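Long-range contacts in penicillin-binding protein PbpB (Mycobacterium tuberculosis, PDB 6KGU), which builds cross-linked peptidoglycan for the mycobacterial cell wall from lipid intermediates and is inactivated by beta-lactam antibiotics such as aztreonam: residues Lys213-Val224 with Val233-Thr241; Arg443-Arg452 with Pro463-Gly474. All coordinates share one frame; numbering follows the deposited sequence.

Interaction 1 (Lys213-Val224 with Val233-Thr241); sequences KNLSGAHNVSAV and VLAMANDNT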
ATOM      1  N   LYS A 213     -14.164   3.898   6.279  1.00 28.15           N
ATOM      2  CA  LYS A 213     -14.680   5.022   5.508  1.00 26.82           C
ATOM      3  C   LYS A 213     -15.910   5.616   6.183  1.00 31.16           C
ATOM      4  O   LYS A 213     -15.997   6.841   6.361  1.00 29.14           O
ATOM      5  CB  LYS A 213     -14.985   4.578   4.080  1.00 28.78           C
ATOM      6  CG  LYS A 213     -15.299   5.723   3.102  1.00 29.69           C
ATOM      7  CD  LYS A 213     -16.783   6.060   3.071  1.00 32.12           C
ATOM      8  CE  LYS A 213     -17.123   7.016   1.934  1.00 31.56           C
ATOM      9  NZ  LYS A 213     -18.520   7.434   2.026  1.00 35.33           N
ATOM     10  N   ASN A 214     -16.868   4.760   6.579  1.00 28.90           N
ATOM     11  CA  ASN A 214     -18.076   5.232   7.262  1.00 33.39           C
ATOM     12  C   ASN A 214     -17.753   5.918   8.589  1.00 31.58           C
ATOM     13  O   ASN A 214     -18.339   6.954   8.913  1.00 36.27           O
ATOM     14  CB  ASN A 214     -19.044   4.071   7.507  1.00 25.48           C
ATOM     15  CG  ASN A 214     -19.497   3.400   6.225  1.00 33.84           C
ATOM     16  OD1 ASN A 214     -19.294   3.923   5.134  1.00 34.53           O
ATOM     17  ND2 ASN A 214     -20.129   2.229   6.355  1.00 31.64           N
ATOM     18  N   LEU A 215     -16.830   5.355   9.374  1.00 32.50           N
ATOM     19  CA  LEU A 215     -16.561   5.914  10.702  1.00 30.25           C
ATOM     20  C   LEU A 215     -15.779   7.216  10.626  1.00 40.20           C
ATOM     21  O   LEU A 215     -16.053   8.154  11.387  1.00 34.56           O
ATOM     22  CB  LEU A 215     -15.794   4.908  11.555  1.00 32.55           C
ATOM     23  CG  LEU A 215     -16.598   3.729  12.103  1.00 34.50           C
ATOM     24  CD1 LEU A 215     -15.695   2.783  12.870  1.00 38.41           C
ATOM     25  CD2 LEU A 215     -17.706   4.220  13.003  1.00 35.27           C
ATOM     26  N   SER A 216     -14.766   7.278   9.752  1.00 33.99           N
ATOM     27  CA  SER A 216     -13.902   8.452   9.675  1.00 33.15           C
ATOM     28  C   SER A 216     -14.526   9.609   8.908  1.00 29.92           C
ATOM     29  O   SER A 216     -14.018  10.734   9.001  1.00 31.98           O
ATOM     30  CB  SER A 216     -12.583   8.094   8.999  1.00 30.26           C
ATOM     31  OG  SER A 216     -12.826   7.832   7.625  1.00 31.64           O
ATOM     32  N   GLY A 217     -15.589   9.368   8.139  1.00 32.26           N
ATOM     33  CA  GLY A 217     -16.091  10.422   7.272  1.00 27.41           C
ATOM     34  C   GLY A 217     -15.226  10.722   6.067  1.00 33.67           C
ATOM     35  O   GLY A 217     -15.497  11.696   5.355  1.00 28.55           O
ATOM     36  N   ALA A 218     -14.191   9.912   5.810  1.00 29.81           N
ATOM     37  CA  ALA A 218     -13.337  10.115   4.644  1.00 28.93           C
ATOM     38  C   ALA A 218     -14.134   9.975   3.345  1.00 31.27           C
ATOM     39  O   ALA A 218     -15.139   9.260   3.276  1.00 30.95           O
ATOM     40  CB  ALA A 218     -12.178   9.105   4.659  1.00 29.57           C
ATOM     41  N   HIS A 219     -13.659  10.655   2.297  1.00 30.41           N
ATOM     42  CA  HIS A 219     -14.255  10.518   0.967  1.00 33.85           C
ATOM     43  C   HIS A 219     -14.004   9.141   0.378  1.00 31.93           C
ATOM     44  O   HIS A 219     -14.782   8.671  -0.454  1.00 31.68           O
ATOM     45  CB  HIS A 219     -13.682  11.547  -0.014  1.00 31.80           C
ATOM     46  CG  HIS A 219     -14.115  12.955   0.232  1.00 52.73           C
ATOM     47  ND1 HIS A 219     -13.451  14.036  -0.317  1.00 60.49           N
ATOM     48  CD2 HIS A 219     -15.149  13.466   0.943  1.00 53.45           C
ATOM     49  CE1 HIS A 219     -14.050  15.152   0.062  1.00 67.38           C
ATOM     50  NE2 HIS A 219     -15.084  14.834   0.822  1.00 65.61           N
ATOM     51  N   ASN A 220     -12.884   8.516   0.725  1.00 31.50           N
ATOM     52  CA  ASN A 220     -12.634   7.148   0.290  1.00 35.06           C
ATOM     53  C   ASN A 220     -11.488   6.586   1.118  1.00 29.19           C
ATOM     54  O   ASN A 220     -10.745   7.332   1.755  1.00 26.76           O
ATOM     55  CB  ASN A 220     -12.339   7.066  -1.214  1.00 38.92           C
ATOM     56  CG  ASN A 220     -11.385   8.121  -1.679  1.00 41.89           C
ATOM     57  OD1 ASN A 220     -11.786   9.185  -2.182  1.00 40.90           O
ATOM     58  ND2 ASN A 220     -10.100   7.843  -1.518  1.00 38.23           N
ATOM     59  N   VAL A 221     -11.393   5.258   1.144  1.00 26.70           N
ATOM     60  CA  VAL A 221     -10.395   4.544   1.940  1.00 24.34           C
ATOM     61  C   VAL A 221      -9.895   3.390   1.083  1.00 26.32           C
ATOM     62  O   VAL A 221     -10.659   2.797   0.320  1.00 28.82           O
ATOM     63  CB  VAL A 221     -10.977   4.030   3.289  1.00 27.25           C
ATOM     64  CG1 VAL A 221      -9.948   3.153   4.108  1.00 24.30           C
ATOM     65  CG2 VAL A 221     -11.425   5.192   4.160  1.00 25.30           C
ATOM     66  N   SER A 222      -8.615   3.066   1.207  1.00 24.74           N
ATOM     67  CA  SER A 222      -8.097   1.886   0.536  1.00 25.73           C
ATOM     68  C   SER A 222      -6.987   1.301   1.395  1.00 26.66           C
ATOM     69  O   SER A 222      -6.438   1.970   2.270  1.00 27.84           O
ATOM     70  CB  SER A 222      -7.607   2.217  -0.875  1.00 30.62           C
ATOM     71  OG  SER A 222      -6.632   3.220  -0.792  1.00 37.95           O
ATOM     72  N   ALA A 223      -6.687   0.027   1.152  1.00 22.13           N
ATOM     73  CA  ALA A 223      -5.730  -0.714   1.956  1.00 26.60           C
ATOM     74  C   ALA A 223      -5.137  -1.830   1.105  1.00 27.82           C
ATOM     75  O   ALA A 223      -5.812  -2.410   0.243  1.00 29.00           O
ATOM     76  CB  ALA A 223      -6.363  -1.304   3.240  1.00 22.06           C
ATOM     77  N   VAL A 224      -3.869  -2.125   1.361  1.00 24.90           N
ATOM     78  CA  VAL A 224      -3.132  -3.173   0.662  1.00 26.68           C
ATOM     79  C   VAL A 224      -2.406  -3.999   1.713  1.00 28.53           C
ATOM     80  O   VAL A 224      -1.815  -3.442   2.645  1.00 26.14           O
ATOM     81  CB  VAL A 224      -2.124  -2.584  -0.354  1.00 30.77           C
ATOM     82  CG1 VAL A 224      -1.170  -3.686  -0.893  1.00 25.64           C
ATOM     83  CG2 VAL A 224      -2.871  -1.857  -1.509  1.00 27.48           C
ATOM     84  N   VAL A 233       0.480  -9.900  -3.399  1.00 29.20           N
ATOM     85  CA  VAL A 233      -0.674  -9.127  -2.945  1.00 23.76           C
ATOM     86  C   VAL A 233      -1.690 -10.077  -2.321  1.00 28.46           C
ATOM     87  O   VAL A 233      -2.355 -10.842  -3.029  1.00 25.87           O
ATOM     88  CB  VAL A 233      -1.302  -8.340  -4.096  1.00 27.34           C
ATOM     89  CG1 VAL A 233      -2.573  -7.641  -3.610  1.00 26.49           C
ATOM     90  CG2 VAL A 233      -0.275  -7.336  -4.675  1.00 24.85           C
ATOM     91  N   LEU A 234      -1.821 -10.022  -0.993  1.00 24.62           N
ATOM     92  CA  LEU A 234      -2.774 -10.872  -0.273  1.00 26.83           C
ATOM     93  C   LEU A 234      -4.153 -10.231  -0.141  1.00 26.93           C
ATOM     94  O   LEU A 234      -5.157 -10.942  -0.025  1.00 31.56           O
ATOM     95  CB  LEU A 234      -2.233 -11.200   1.126  1.00 26.51           C
ATOM     96  CG  LEU A 234      -0.894 -11.954   1.226  1.00 32.02           C
ATOM     97  CD1 LEU A 234      -0.608 -12.384   2.663  1.00 29.84           C
ATOM     98  CD2 LEU A 234      -0.872 -13.175   0.290  1.00 32.23           C
ATOM     99  N   ALA A 235      -4.221  -8.904  -0.121  1.00 28.80           N
ATOM    100  CA  ALA A 235      -5.492  -8.188  -0.106  1.00 31.03           C
ATOM    101  C   ALA A 235      -5.276  -6.823  -0.743  1.00 30.01           C
ATOM    102  O   ALA A 235      -4.227  -6.203  -0.550  1.00 25.71           O
ATOM    103  CB  ALA A 235      -6.050  -8.016   1.318  1.00 23.91           C
ATOM    104  N   MET A 236      -6.275  -6.359  -1.494  1.00 26.77           N
ATOM    105  CA  MET A 236      -6.236  -5.018  -2.072  1.00 27.45           C
ATOM    106  C   MET A 236      -7.687  -4.562  -2.121  1.00 26.07           C
ATOM    107  O   MET A 236      -8.502  -5.174  -2.820  1.00 26.51           O
ATOM    108  CB  MET A 236      -5.590  -5.030  -3.466  1.00 25.20           C
ATOM    109  CG  MET A 236      -5.470  -3.675  -4.149  1.00 34.13           C
ATOM    110  SD  MET A 236      -4.646  -3.746  -5.774  1.00 30.71           S
ATOM    111  CE  MET A 236      -2.922  -3.721  -5.262  1.00 26.96           C
ATOM    112  N   ALA A 237      -8.024  -3.528  -1.364  1.00 25.45           N
ATOM    113  CA  ALA A 237      -9.425  -3.159  -1.214  1.00 28.67           C
ATOM    114  C   ALA A 237      -9.608  -1.651  -1.169  1.00 27.64           C
ATOM    115  O   ALA A 237      -8.733  -0.905  -0.719  1.00 27.44           O
ATOM    116  CB  ALA A 237     -10.034  -3.770   0.051  1.00 23.64           C
ATOM    117  N   ASN A 238     -10.774  -1.216  -1.636  1.00 27.06           N
ATOM    118  CA  ASN A 238     -11.237   0.145  -1.445  1.00 25.61           C
ATOM    119  C   ASN A 238     -12.671   0.091  -0.949  1.00 27.39           C
ATOM    120  O   ASN A 238     -13.326  -0.952  -1.012  1.00 26.63           O
ATOM    121  CB  ASN A 238     -11.136   0.964  -2.736  1.00 26.51           C
ATOM    122  CG  ASN A 238     -11.549   0.168  -3.940  1.00 29.01           C
ATOM    123  OD1 ASN A 238     -10.702  -0.372  -4.664  1.00 28.18           O
ATOM    124  ND2 ASN A 238     -12.866   0.062  -4.158  1.00 29.46           N
ATOM    125  N   ASP A 239     -13.145   1.222  -0.428  1.00 30.62           N
ATOM    126  CA  ASP A 239     -14.537   1.322  -0.020  1.00 27.32           C
ATOM    127  C   ASP A 239     -15.430   1.430  -1.255  1.00 32.11           C
ATOM    128  O   ASP A 239     -14.964   1.718  -2.363  1.00 27.74           O
ATOM    129  CB  ASP A 239     -14.742   2.547   0.870  1.00 29.88           C
ATOM    130  CG  ASP A 239     -14.649   3.851   0.087  1.00 37.47           C
ATOM    131  OD1 ASP A 239     -13.529   4.202  -0.373  1.00 36.43           O
ATOM    132  OD2 ASP A 239     -15.693   4.528  -0.054  1.00 31.73           O
ATOM    133  N   ASN A 240     -16.730   1.198  -1.050  1.00 27.04           N
ATOM    134  CA  ASN A 240     -17.746   1.520  -2.057  1.00 28.05           C
ATOM    135  C   ASN A 240     -17.587   0.679  -3.330  1.00 29.21           C
ATOM    136  O   ASN A 240     -17.885   1.153  -4.432  1.00 30.01           O
ATOM    137  CB  ASN A 240     -17.706   3.017  -2.401  1.00 33.46           C
ATOM    138  CG  ASN A 240     -18.979   3.506  -3.083  1.00 36.98           C
ATOM    139  OD1 ASN A 240     -20.062   2.962  -2.857  1.00 31.74           O
ATOM    140  ND2 ASN A 240     -18.851   4.539  -3.924  1.00 30.08           N
ATOM    141  N   THR A 241     -17.103  -0.562  -3.186  1.00 27.10           N
ATOM    142  CA  THR A 241     -16.758  -1.390  -4.338  1.00 24.15           C
ATOM    143  C   THR A 241     -18.013  -1.880  -5.046  1.00 34.27           C
ATOM    144  O   THR A 241     -18.937  -2.402  -4.411  1.00 29.01           O
ATOM    145  CB  THR A 241     -15.927  -2.596  -3.906  1.00 27.35           C
ATOM    146  OG1 THR A 241     -14.774  -2.161  -3.170  1.00 30.87           O
ATOM    147  CG2 THR A 241     -15.475  -3.387  -5.125  1.00 27.71           C
TER
HETATM  148  O   HOH W   1     -15.744   6.442  -1.950  1.00 36.50           O

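Interaction 2 (Arg443-Arg452 with Pro463-Gly474); sequences RQMLRAVVQR and PTAGVPGYQMAG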
ATOM      1  N   ARG A 443      13.293  -1.175  11.027  1.00 25.19           N
ATOM      2  CA  ARG A 443      12.110  -1.829  11.602  1.00 29.03           C
ATOM      3  C   ARG A 443      12.019  -1.603  13.103  1.00 32.67           C
ATOM      4  O   ARG A 443      10.943  -1.299  13.633  1.00 30.42           O
ATOM      5  CB  ARG A 443      12.132  -3.346  11.336  1.00 32.47           C
ATOM      6  CG  ARG A 443      11.949  -3.768   9.903  1.00 35.92           C
ATOM      7  CD  ARG A 443      11.457  -5.219   9.796  1.00 35.47           C
ATOM      8  NE  ARG A 443      12.309  -6.217  10.447  1.00 34.15           N
ATOM      9  CZ  ARG A 443      13.261  -6.916   9.827  1.00 35.65           C
ATOM     10  NH1 ARG A 443      13.535  -6.693   8.552  1.00 33.56           N
ATOM     11  NH2 ARG A 443      13.956  -7.826  10.487  1.00 34.93           N
ATOM     12  N   GLN A 444      13.138  -1.784  13.814  1.00 29.85           N
ATOM     13  CA  GLN A 444      13.120  -1.573  15.259  1.00 31.25           C
ATOM     14  C   GLN A 444      12.820  -0.119  15.594  1.00 32.08           C
ATOM     15  O   GLN A 444      12.016   0.161  16.491  1.00 32.08           O
ATOM     16  CB  GLN A 444      14.455  -2.010  15.875  1.00 33.53           C
ATOM     17  CG  GLN A 444      14.614  -3.525  15.955  1.00 37.48           C
ATOM     18  CD  GLN A 444      13.548  -4.185  16.836  1.00 36.15           C
ATOM     19  OE1 GLN A 444      13.200  -3.681  17.903  1.00 41.29           O
ATOM     20  NE2 GLN A 444      13.026  -5.301  16.378  1.00 34.18           N
ATOM     21  N   MET A 445      13.450   0.820  14.874  1.00 26.35           N
ATOM     22  CA  MET A 445      13.191   2.241  15.086  1.00 34.44           C
ATOM     23  C   MET A 445      11.715   2.568  14.929  1.00 28.61           C
ATOM     24  O   MET A 445      11.149   3.315  15.728  1.00 30.33           O
ATOM     25  CB  MET A 445      14.002   3.093  14.099  1.00 30.78           C
ATOM     26  CG  MET A 445      15.319   3.621  14.615  1.00 40.93           C
ATOM     27  SD  MET A 445      15.915   5.047  13.670  1.00 38.75           S
ATOM     28  CE  MET A 445      15.936   4.374  12.007  1.00 39.38           C
ATOM     29  N   LEU A 446      11.087   2.059  13.871  1.00 29.37           N
ATOM     30  CA  LEU A 446       9.692   2.402  13.614  1.00 31.07           C
ATOM     31  C   LEU A 446       8.735   1.751  14.616  1.00 30.52           C
ATOM     32  O   LEU A 446       7.535   2.047  14.577  1.00 27.32           O
ATOM     33  CB  LEU A 446       9.317   2.022  12.169  1.00 27.88           C
ATOM     34  CG  LEU A 446      10.043   2.820  11.074  1.00 34.28           C
ATOM     35  CD1 LEU A 446       9.610   2.371   9.679  1.00 32.23           C
ATOM     36  CD2 LEU A 446       9.815   4.324  11.249  1.00 28.62           C
ATOM     37  N   ARG A 447       9.233   0.903  15.518  1.00 25.20           N
ATOM     38  CA  ARG A 447       8.432   0.505  16.677  1.00 31.60           C
ATOM     39  C   ARG A 447       8.102   1.702  17.558  1.00 34.71           C
ATOM     40  O   ARG A 447       7.076   1.705  18.250  1.00 29.78           O
ATOM     41  CB  ARG A 447       9.163  -0.555  17.515  1.00 30.03           C
ATOM     42  CG  ARG A 447       9.270  -1.926  16.859  1.00 29.34           C
ATOM     43  CD  ARG A 447      10.104  -2.881  17.729  1.00 35.16           C
ATOM     44  NE  ARG A 447       9.490  -3.139  19.029  1.00 33.06           N
ATOM     45  CZ  ARG A 447      10.106  -3.733  20.055  1.00 37.98           C
ATOM     46  NH1 ARG A 447      11.372  -4.145  19.952  1.00 33.77           N
ATOM     47  NH2 ARG A 447       9.456  -3.919  21.187  1.00 38.00           N
ATOM     48  N   ALA A 448       8.957   2.730  17.545  1.00 26.61           N
ATOM     49  CA  ALA A 448       8.706   3.910  18.366  1.00 29.87           C
ATOM     50  C   ALA A 448       7.419   4.623  17.968  1.00 30.95           C
ATOM     51  O   ALA A 448       6.772   5.258  18.811  1.00 29.66           O
ATOM     52  CB  ALA A 448       9.890   4.874  18.262  1.00 32.56           C
ATOM     53  N   VAL A 449       7.031   4.531  16.694  1.00 27.78           N
ATOM     54  CA  VAL A 449       5.836   5.221  16.224  1.00 25.02           C
ATOM     55  C   VAL A 449       4.592   4.713  16.946  1.00 30.01           C
ATOM     56  O   VAL A 449       3.670   5.486  17.236  1.00 30.28           O
ATOM     57  CB  VAL A 449       5.718   5.063  14.696  1.00 28.68           C
ATOM     58  CG1 VAL A 449       4.298   5.424  14.207  1.00 30.78           C
ATOM     59  CG2 VAL A 449       6.790   5.914  13.984  1.00 26.57           C
ATOM     60  N   VAL A 450       4.547   3.423  17.276  1.00 28.64           N
ATOM     61  CA  VAL A 450       3.360   2.850  17.906  1.00 33.80           C
ATOM     62  C   VAL A 450       3.524   2.723  19.412  1.00 36.12           C
ATOM     63  O   VAL A 450       2.666   2.131  20.076  1.00 32.66           O
ATOM     64  CB  VAL A 450       2.990   1.492  17.284  1.00 30.80           C
ATOM     65  CG1 VAL A 450       2.823   1.635  15.774  1.00 36.71           C
ATOM     66  CG2 VAL A 450       4.049   0.445  17.618  1.00 30.00           C
ATOM     67  N   GLN A 451       4.591   3.283  19.975  1.00 31.01           N
ATOM     68  CA  GLN A 451       4.819   3.183  21.406  1.00 33.75           C
ATOM     69  C   GLN A 451       3.995   4.211  22.165  1.00 34.31           C
ATOM     70  O   GLN A 451       3.936   5.391  21.802  1.00 35.45           O
ATOM     71  CB  GLN A 451       6.300   3.366  21.733  1.00 34.83           C
ATOM     72  CG  GLN A 451       6.598   3.448  23.236  1.00 41.32           C
ATOM     73  CD  GLN A 451       8.080   3.319  23.524  1.00 35.62           C
ATOM     74  OE1 GLN A 451       8.655   2.243  23.367  1.00 40.42           O
ATOM     75  NE2 GLN A 451       8.708   4.416  23.915  1.00 34.74           N
ATOM     76  N   ARG A 452       3.376   3.750  23.240  1.00 38.67           N
ATOM     77  CA  ARG A 452       2.510   4.550  24.091  1.00 40.39           C
ATOM     78  C   ARG A 452       3.298   5.042  25.303  1.00 37.81           C
ATOM     79  O   ARG A 452       4.137   4.315  25.842  1.00 38.53           O
ATOM     80  CB  ARG A 452       1.301   3.704  24.529  1.00 44.07           C
ATOM     81  CG  ARG A 452       0.110   4.496  25.014  1.00 47.27           C
ATOM     82  CD  ARG A 452      -1.133   3.625  25.246  1.00 47.15           C
ATOM     83  NE  ARG A 452      -1.944   3.417  24.044  1.00 45.05           N
ATOM     84  CZ  ARG A 452      -2.644   4.371  23.430  1.00 42.29           C
ATOM     85  NH1 ARG A 452      -2.611   5.616  23.877  1.00 44.28           N
ATOM     86  NH2 ARG A 452      -3.364   4.087  22.352  1.00 47.89           N
ATOM     87  N   PRO A 463       0.194   5.534  18.634  1.00 29.42           N
ATOM     88  CA  PRO A 463       0.133   4.484  19.662  1.00 30.97           C
ATOM     89  C   PRO A 463      -1.059   3.549  19.517  1.00 32.83           C
ATOM     90  O   PRO A 463      -0.949   2.377  19.902  1.00 30.48           O
ATOM     91  CB  PRO A 463       0.077   5.282  20.977  1.00 30.45           C
ATOM     92  CG  PRO A 463      -0.545   6.589  20.584  1.00 31.13           C
ATOM     93  CD  PRO A 463       0.020   6.880  19.212  1.00 32.81           C
ATOM     94  N   THR A 464      -2.187   4.010  18.959  1.00 31.55           N
ATOM     95  CA  THR A 464      -3.289   3.070  18.746  1.00 34.96           C
ATOM     96  C   THR A 464      -2.955   2.005  17.698  1.00 31.69           C
ATOM     97  O   THR A 464      -3.662   0.994  17.619  1.00 32.26           O
ATOM     98  CB  THR A 464      -4.600   3.797  18.367  1.00 29.75           C
ATOM     99  OG1 THR A 464      -4.489   4.406  17.073  1.00 37.27           O
ATOM    100  CG2 THR A 464      -4.945   4.879  19.385  1.00 30.87           C
ATOM    101  N   ALA A 465      -1.890   2.175  16.911  1.00 30.45           N
ATOM    102  CA  ALA A 465      -1.524   1.112  15.975  1.00 30.96           C
ATOM    103  C   ALA A 465      -0.831  -0.068  16.651  1.00 30.25           C
ATOM    104  O   ALA A 465      -0.797  -1.157  16.070  1.00 31.78           O
ATOM    105  CB  ALA A 465      -0.613   1.648  14.869  1.00 32.41           C
ATOM    106  N   GLY A 466      -0.273   0.111  17.849  1.00 28.78           N
ATOM    107  CA  GLY A 466       0.415  -0.991  18.499  1.00 26.16           C
ATOM    108  C   GLY A 466      -0.562  -2.079  18.909  1.00 31.41           C
ATOM    109  O   GLY A 466      -1.732  -1.819  19.187  1.00 30.47           O
ATOM    110  N   VAL A 467      -0.091  -3.322  18.875  1.00 26.87           N
ATOM    111  CA  VAL A 467      -0.869  -4.469  19.355  1.00 29.75           C
ATOM    112  C   VAL A 467      -0.059  -5.109  20.484  1.00 34.21           C
ATOM    113  O   VAL A 467       1.016  -5.676  20.232  1.00 31.32           O
ATOM    114  CB  VAL A 467      -1.180  -5.467  18.219  1.00 31.08           C
ATOM    115  CG1 VAL A 467      -2.068  -6.629  18.711  1.00 31.21           C
ATOM    116  CG2 VAL A 467      -1.878  -4.764  17.029  1.00 29.54           C
ATOM    117  N   PRO A 468      -0.506  -5.019  21.734  1.00 36.22           N
ATOM    118  CA  PRO A 468       0.310  -5.536  22.845  1.00 42.63           C
ATOM    119  C   PRO A 468       0.652  -7.009  22.676  1.00 33.74           C
ATOM    120  O   PRO A 468      -0.170  -7.818  22.242  1.00 35.69           O
ATOM    121  CB  PRO A 468      -0.574  -5.298  24.073  1.00 41.51           C
ATOM    122  CG  PRO A 468      -1.399  -4.092  23.692  1.00 40.96           C
ATOM    123  CD  PRO A 468      -1.683  -4.269  22.212  1.00 38.12           C
ATOM    124  N   GLY A 469       1.901  -7.340  22.984  1.00 32.18           N
ATOM    125  CA  GLY A 469       2.418  -8.668  22.755  1.00 37.14           C
ATOM    126  C   GLY A 469       3.128  -8.859  21.434  1.00 39.86           C
ATOM    127  O   GLY A 469       3.703  -9.927  21.213  1.00 36.98           O
ATOM    128  N   TYR A 470       3.113  -7.862  20.550  1.00 33.69           N
ATOM    129  CA  TYR A 470       3.731  -7.972  19.237  1.00 31.90           C
ATOM    130  C   TYR A 470       4.588  -6.744  18.965  1.00 32.62           C
ATOM    131  O   TYR A 470       4.249  -5.629  19.375  1.00 30.47           O
ATOM    132  CB  TYR A 470       2.666  -8.116  18.127  1.00 28.41           C
ATOM    133  CG  TYR A 470       1.868  -9.402  18.211  1.00 37.78           C
ATOM    134  CD1 TYR A 470       2.405 -10.603  17.766  1.00 34.19           C
ATOM    135  CD2 TYR A 470       0.574  -9.412  18.722  1.00 33.39           C
ATOM    136  CE1 TYR A 470       1.681 -11.781  17.838  1.00 36.57           C
ATOM    137  CE2 TYR A 470      -0.159 -10.586  18.788  1.00 44.19           C
ATOM    138  CZ  TYR A 470       0.404 -11.765  18.353  1.00 38.71           C
ATOM    139  OH  TYR A 470      -0.313 -12.936  18.417  1.00 42.94           O
ATOM    140  N   GLN A 471       5.698  -6.955  18.258  1.00 28.81           N
ATOM    141  CA  GLN A 471       6.577  -5.865  17.823  1.00 31.31           C
ATOM    142  C   GLN A 471       6.034  -5.215  16.540  1.00 26.54           C
ATOM    143  O   GLN A 471       6.632  -5.277  15.467  1.00 33.23           O
ATOM    144  CB  GLN A 471       7.997  -6.383  17.607  1.00 32.25           C
ATOM    145  CG  GLN A 471       8.710  -6.895  18.858  1.00 31.52           C
ATOM    146  CD  GLN A 471      10.215  -7.081  18.652  1.00 36.65           C
ATOM    147  OE1 GLN A 471      10.826  -6.446  17.788  1.00 34.42           O
ATOM    148  NE2 GLN A 471      10.817  -7.942  19.463  1.00 36.29           N
ATOM    149  N   MET A 472       4.877  -4.570  16.660  1.00 31.67           N
ATOM    150  CA  MET A 472       4.371  -3.820  15.518  1.00 26.24           C
ATOM    151  C   MET A 472       5.282  -2.626  15.249  1.00 28.42           C
ATOM    152  O   MET A 472       5.911  -2.075  16.160  1.00 25.31           O
ATOM    153  CB  MET A 472       2.938  -3.345  15.753  1.00 30.34           C
ATOM    154  CG  MET A 472       1.889  -4.489  15.854  1.00 26.74           C
ATOM    155  SD  MET A 472       1.935  -5.641  14.465  1.00 31.16           S
ATOM    156  CE  MET A 472       0.812  -6.901  15.078  1.00 30.29           C
ATOM    157  N   ALA A 473       5.377  -2.254  13.975  1.00 27.34           N
ATOM    158  CA  ALA A 473       6.216  -1.137  13.552  1.00 29.35           C
ATOM    159  C   ALA A 473       5.572  -0.485  12.341  1.00 30.96           C
ATOM    160  O   ALA A 473       5.036  -1.187  11.483  1.00 28.99           O
ATOM    161  CB  ALA A 473       7.638  -1.601  13.203  1.00 24.94           C
ATOM    162  N   GLY A 474       5.640   0.843  12.269  1.00 32.98           N
ATOM    163  CA  GLY A 474       4.979   1.555  11.192  1.00 32.82           C
ATOM    164  C   GLY A 474       5.294   3.041  11.184  1.00 30.78           C
ATOM    165  O   GLY A 474       6.189   3.516  11.882  1.00 29.05           O
TER
HETATM  166  O   HOH W   2       6.476  -2.432  18.841  1.00 29.37           O
HETATM  167  O   HOH W   3       0.990   0.960  21.721  1.00 41.58           O

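Interaction 1 (Lys213-Val224 with Val233-Thr241)
Asp239 takes over from the backbone where the antiparallel pairing of strands 220-224 and 235-238 runs out, and its side chain is worth following outward. Asp239 CB rests 3.8 Å from CB of Lys213, on the last turn of helix 199-216. A chi1 of 72° sets CG between the backbone N and the carbonyl carbon, which turns the carboxylate back over strand 220-224. There Asp239 OD1 accepts the N-H of Val221, with 2.8 Å between OD1 and Val221 N, a fairly straight bond (162° at the hydrogen) that arrives from above the carboxylate plane. Asp239 OD2 lies against the aliphatic part of Lys213, 3.4 Å from Lys213 CG; the ammonium Lys213 NZ stays 4.6 Å from Asp239 OD2, too far for a salt bridge, although its charge may still favour the ionised acid. A water bridges OD2 to the carbonyl O of His219. Since Asp239 N also donates to Val221 O, one residue grips both polar backbone atoms of Val221.

Further along, Ala223 and Ala237 form a hydrogen-bonded pair, N to O in both directions. Beyond them Val224 CG2 packs 4.1 Å from Met236 CG, the two side chains running alongside each other toward helices 259-262 and 390-401. Strand 220-227 pairs on its other edge with strand 509-516. Such a hairpin, entered from a helix and ending at the sheet's edge, is characteristic of the penicillin-binding transpeptidase fold.

Interaction 2 (Arg443-Arg452 with Pro463-Gly474)
A loop folds back against the end of a helix here: residues 443-452, the last part of helix 436-445 and the helically wound residues after it, pack on residues 463-474, which lead into strand 473-483 of the transpeptidase sheet. The seam is part apolar and part polar. In its middle Ala473 sets CB 3.3 Å from Arg443 O and also packs on Leu446 CB, while Gly474 N donates to Leu446 O at 3.2 Å, approaching from well above the carbonyl plane. Val449 CG2 comes equally near Gly474 O.

On the Gln444 side of the seam, Gln471 OE1 takes a nearly straight bond from Gln444 NE2, 2.9 Å long; the donor lies in the carbonyl plane of Gln471 and the acceptor in the amide plane of Gln444, although the two amides stand 87° apart. The guanidinium of Arg447 instead stacks on the Gln471 amide, their planes 23° apart, with Gln471 CD 3.4 Å above it and offset toward its rim. A bend at chi3 (63°) brings the group round so that Arg447 NH1 donates in plane to Gln444 OE1, 2.8 Å away, and a water links Arg447 NE to Met472 O.

At the far end Val450 CG1 presses on Ala465 CB, 3.6 Å away, and Phe498 touches both side chains. Arg452 lays one guanidinium face over Pro463 CB, with Thr464 CG2 at the edge, and a second water joins the carbonyls of Val450 and Pro463.

Gln444 thus engages two groups at once, its amide nitrogen Gln471 and its oxygen Arg447. That bond, the stack and the water on Arg447 NE together probably limit the guanidinium's rotation, and its positive charge would probably polarise the Gln471 carbonyl.

Both contacts reach the same antiparallel sheet of the transpeptidase domain, yet they are separate, their centres 22 Å apart and their nearest atoms about 11 Å apart. Interaction 1 pairs strand 220-227 with the outermost strand 233-238 and lies away from the active site. Interaction 2 leads into strand 473-483; strands 509-516 and 493-502 lie between strands 220-227 and 473-483. It is the one near the antibiotic: the side chain of Val449 is about 7 Å from the bound aztreonam-derived ligand and about 9 Å from that of Ser269, which probably forms the acyl-ester intermediate. Gly474 directly precedes Lys475, consistent with the KTG motif of this family.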